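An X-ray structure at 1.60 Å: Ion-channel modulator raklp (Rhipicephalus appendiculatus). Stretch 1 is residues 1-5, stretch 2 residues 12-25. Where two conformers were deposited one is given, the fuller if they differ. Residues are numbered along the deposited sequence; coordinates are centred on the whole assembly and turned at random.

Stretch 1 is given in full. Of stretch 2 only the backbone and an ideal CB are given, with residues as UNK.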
# COMPACT_ATOMS: atom_id res chain seq x y z
N PHE A 1 -8.50 10.05 11.01
CA PHE A 1 -7.22 9.52 10.50
C PHE A 1 -6.87 10.16 9.14
O PHE A 1 -7.72 10.64 8.40
CB PHE A 1 -7.24 7.96 10.37
CG PHE A 1 -8.50 7.42 9.75
CD1 PHE A 1 -8.69 7.45 8.38
CD2 PHE A 1 -9.53 6.93 10.54
CE1 PHE A 1 -9.86 7.01 7.82
CE2 PHE A 1 -10.71 6.49 9.97
CZ PHE A 1 -10.87 6.53 8.60
N ASN A 2 -5.60 10.13 8.83
CA ASN A 2 -5.09 10.59 7.53
C ASN A 2 -5.47 9.65 6.42
O ASN A 2 -5.42 8.43 6.59
CB ASN A 2 -3.59 10.71 7.60
CG ASN A 2 -2.97 11.13 6.31
OD1 ASN A 2 -3.40 12.11 5.69
ND2 ASN A 2 -1.97 10.38 5.86
N CYS A 3 -5.81 10.21 5.27
CA CYS A 3 -6.02 9.48 4.03
C CYS A 3 -5.08 9.84 2.88
O CYS A 3 -5.18 9.24 1.81
CB CYS A 3 -7.46 9.65 3.56
SG CYS A 3 -8.69 8.87 4.66
N ASN A 4 -4.25 10.87 3.05
CA ASN A 4 -3.36 11.33 2.00
C ASN A 4 -1.95 10.78 2.26
O ASN A 4 -1.25 11.27 3.14
CB ASN A 4 -3.34 12.87 1.98
CG ASN A 4 -2.56 13.44 0.87
OD1 ASN A 4 -1.72 12.75 0.26
ND2 ASN A 4 -2.82 14.71 0.55
N LYS A 5 -1.59 9.77 1.46
CA LYS A 5 -0.29 9.11 1.54
C LYS A 5 0.90 10.00 1.34
O LYS A 5 2.00 9.66 1.77
CB LYS A 5 -0.20 7.97 0.47
CG LYS A 5 -0.98 6.87 0.88
CD LYS A 5 -0.44 5.49 0.46
CE LYS A 5 -1.03 5.14 -0.79
NZ LYS A 5 -1.17 3.63 -1.05
N UNK A 12 -3.55 1.30 9.86
CA UNK A 12 -4.23 0.10 9.40
C UNK A 12 -5.72 0.38 9.14
O UNK A 12 -6.28 -0.16 8.17
CB UNK A 12 -4.07 -1.02 10.43
N UNK A 13 -6.36 1.27 9.92
CA UNK A 13 -7.73 1.67 9.67
C UNK A 13 -7.88 2.43 8.33
O UNK A 13 -8.82 2.19 7.59
CB UNK A 13 -8.23 2.54 10.83
N UNK A 14 -6.95 3.33 8.04
CA UNK A 14 -7.04 4.19 6.87
C UNK A 14 -6.99 3.39 5.56
O UNK A 14 -7.57 3.81 4.57
CB UNK A 14 -5.91 5.22 6.90
N UNK A 15 -6.31 2.25 5.58
CA UNK A 15 -6.24 1.35 4.42
C UNK A 15 -7.61 0.89 3.93
O UNK A 15 -7.78 0.56 2.76
CB UNK A 15 -5.39 0.12 4.77
N UNK A 16 -8.58 0.84 4.83
CA UNK A 16 -9.87 0.25 4.57
C UNK A 16 -11.05 1.21 4.73
O UNK A 16 -12.09 1.03 4.08
CB UNK A 16 -10.06 -0.95 5.50
N UNK A 17 -10.88 2.24 5.56
CA UNK A 17 -11.95 3.17 5.89
C UNK A 17 -11.88 4.51 5.13
O UNK A 17 -12.87 5.25 5.09
CB UNK A 17 -11.93 3.44 7.40
N UNK A 18 -10.72 4.85 4.58
CA UNK A 18 -10.64 6.01 3.69
C UNK A 18 -11.57 5.81 2.51
O UNK A 18 -11.61 4.73 1.95
CB UNK A 18 -9.21 6.24 3.21
N UNK A 19 -12.32 6.84 2.14
CA UNK A 19 -13.21 6.78 0.98
C UNK A 19 -12.39 6.53 -0.26
O UNK A 19 -11.55 7.34 -0.62
CB UNK A 19 -14.03 8.07 0.83
N UNK A 20 -12.61 5.38 -0.94
CA UNK A 20 -11.76 5.05 -2.09
C UNK A 20 -11.95 5.94 -3.30
O UNK A 20 -11.11 5.96 -4.20
CB UNK A 20 -12.01 3.60 -2.51
N UNK A 21 -13.03 6.72 -3.29
CA UNK A 21 -13.32 7.68 -4.33
C UNK A 21 -12.64 9.02 -4.14
O UNK A 21 -12.74 9.87 -5.05
CB UNK A 21 -14.83 7.89 -4.42
N UNK A 22 -11.94 9.24 -3.00
CA UNK A 22 -11.19 10.46 -2.81
C UNK A 22 -10.02 10.51 -3.81
O UNK A 22 -9.15 9.62 -3.81
CB UNK A 22 -10.69 10.56 -1.37
N UNK A 23 -10.00 11.54 -4.63
CA UNK A 23 -9.13 11.68 -5.80
C UNK A 23 -7.78 12.26 -5.40
O UNK A 23 -7.38 13.35 -5.81
CB UNK A 23 -9.79 12.56 -6.86
N UNK A 24 -7.08 11.49 -4.57
CA UNK A 24 -5.78 11.86 -4.06
C UNK A 24 -4.70 11.17 -4.90
O UNK A 24 -4.55 9.93 -4.84
CB UNK A 24 -5.65 11.49 -2.58
N UNK A 25 -4.00 11.97 -5.70
CA UNK A 25 -3.09 11.47 -6.69
C UNK A 25 -3.77 10.92 -7.92
O UNK A 25 -5.02 10.85 -8.01
CB UNK A 25 -2.20 10.39 -6.07

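At position 12 the ideal CB finds nothing of stretch 1 within 5.5 Å, so this contact sets no rule there; the residue is Gln12.

Position 13 points toward stretch 1, its ideal CB 4.6 Å from Phe1 CD2. The ring invites either an apolar side chain or a long one able to lay a flat group beside it, and a partner one helical turn on, at 17, could hold such a group. The residue is Arg13. Its guanidinium turns one face to the ring, with NH2 3.9 Å from Phe1 CE2 and lying near the edge of that ring.

Position 14 is cramped: the ideal CB already sits 3.3 Å from Asn2 O and 3.9 Å from Phe1 CD1. A small residue, alanine, serine or glycine, suits it best. Ser14 fills it, with CB 3.8 Å from Phe1 CD1, while its backbone N lies over one face of the ring.

Stretch 1 sets no constraint at positions 15 and 16, one pointing away and the other out of reach. They are Leu15 and Cys16, the latter bonded covalently to a group elsewhere in the structure.

Position 17 points toward Phe1, and its ideal CB is a tight 3.5 Å from Phe1 CZ. A side chain whose CB can lie against the ring and whose remainder turns away would fit, and an acid would also answer a base at 13. Glu17 does both: CB lies 3.5 Å from Phe1 CZ, and the carboxylate takes Arg13 NE on OE2 at 2.8 Å and forms a salt bridge from OE1 to Arg13 NH2 at 2.7 Å. Base and acid thus brace each other beside the aromatic ring.

Position 18, the first to leave helical angles, leaves almost no choice. Its ideal CB is 3.1 Å from Cys3 SG, too near for an ordinary nonbonded neighbour but right for a disulfide; otherwise only glycine would avoid the crowding. Cys18 closes the bond, SG to Cys3 SG at 2.0 Å with chi3 of -93°. The same Cys18 SG meets the edge of the Phe1 ring, 3.7 Å from CE1.

Positions 19 to 22 form a type I turn, and no ideal CB here comes within 5.5 Å of stretch 1. Position 19 favours a residue that can accept from the turn's backbone, 20 has a phi of -68° that suits proline, and 21 is free. Asp19 OD1 accepts from Asn21 N at 2.9 Å, with Pro20 between them. Position 22 points toward stretch 1 from a distance, so a longer apolar chain could reach; Leu22 CD1 comes 4.3 Å from Cys3 CB.

Position 23 is out of reach, and is Gln23.

Position 24 points toward stretch 1, its ideal CB 5.0 Å from both Cys3 O and Asn4 OD1, leaving room for leucine, isoleucine or methionine. Leu24 spreads across the gap: CD1 lies 3.4 Å from Cys3 O, and CD2 3.9 Å from Asn4 ND2.

Position 25 has a phi of 77°, which favours glycine, and Gly25 is there.

Stretch 2 12-25: QRSLCECDPNLQLG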
# COMPACT_ATOMS: atom_id res chain seq x y z
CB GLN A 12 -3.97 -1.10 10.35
CG GLN A 12 -2.50 -1.42 10.54
CD GLN A 12 -1.77 -1.87 9.28
OE1 GLN A 12 -2.27 -2.69 8.51
NE2 GLN A 12 -0.57 -1.33 9.06
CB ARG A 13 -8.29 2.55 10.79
CG ARG A 13 -8.62 1.79 12.03
CD ARG A 13 -9.28 2.71 13.07
NE ARG A 13 -10.61 3.12 12.66
CZ ARG A 13 -11.33 4.11 13.19
NH1 ARG A 13 -10.84 4.84 14.21
NH2 ARG A 13 -12.52 4.39 12.71
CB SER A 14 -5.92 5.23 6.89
OG SER A 14 -4.67 4.70 6.46
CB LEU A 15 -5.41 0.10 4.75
CG LEU A 15 -3.97 0.27 5.20
CD1 LEU A 15 -3.37 -1.10 5.54
CD2 LEU A 15 -3.16 1.00 4.14
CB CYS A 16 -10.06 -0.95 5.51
SG CYS A 16 -8.69 -2.12 5.44
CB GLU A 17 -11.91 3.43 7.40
CG GLU A 17 -12.30 2.24 8.21
CD GLU A 17 -12.26 2.51 9.69
OE1 GLU A 17 -12.87 3.51 10.13
OE2 GLU A 17 -11.60 1.73 10.41
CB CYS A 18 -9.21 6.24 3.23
SG CYS A 18 -8.17 6.89 4.56
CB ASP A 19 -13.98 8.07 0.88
CG ASP A 19 -14.93 8.14 -0.28
OD1 ASP A 19 -14.98 7.26 -1.15
OD2 ASP A 19 -15.66 9.18 -0.32
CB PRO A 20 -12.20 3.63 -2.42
CG PRO A 20 -13.56 3.54 -1.95
CD PRO A 20 -13.61 4.34 -0.69
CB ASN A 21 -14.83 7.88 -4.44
CG ASN A 21 -15.55 6.68 -4.96
OD1 ASN A 21 -15.15 6.07 -5.91
ND2 ASN A 21 -16.61 6.33 -4.30
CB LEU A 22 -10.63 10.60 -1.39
CG LEU A 22 -11.49 11.03 -0.25
CD1 LEU A 22 -10.62 11.01 1.01
CD2 LEU A 22 -12.15 12.42 -0.51
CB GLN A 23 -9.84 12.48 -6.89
CG GLN A 23 -11.12 11.78 -7.36
CD GLN A 23 -11.87 12.46 -8.49
OE1 GLN A 23 -12.54 11.79 -9.26
NE2 GLN A 23 -11.72 13.73 -8.63
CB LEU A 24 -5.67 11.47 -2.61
CG LEU A 24 -6.57 12.21 -1.62
CD1 LEU A 24 -6.64 11.43 -0.28
CD2 LEU A 24 -6.04 13.65 -1.45
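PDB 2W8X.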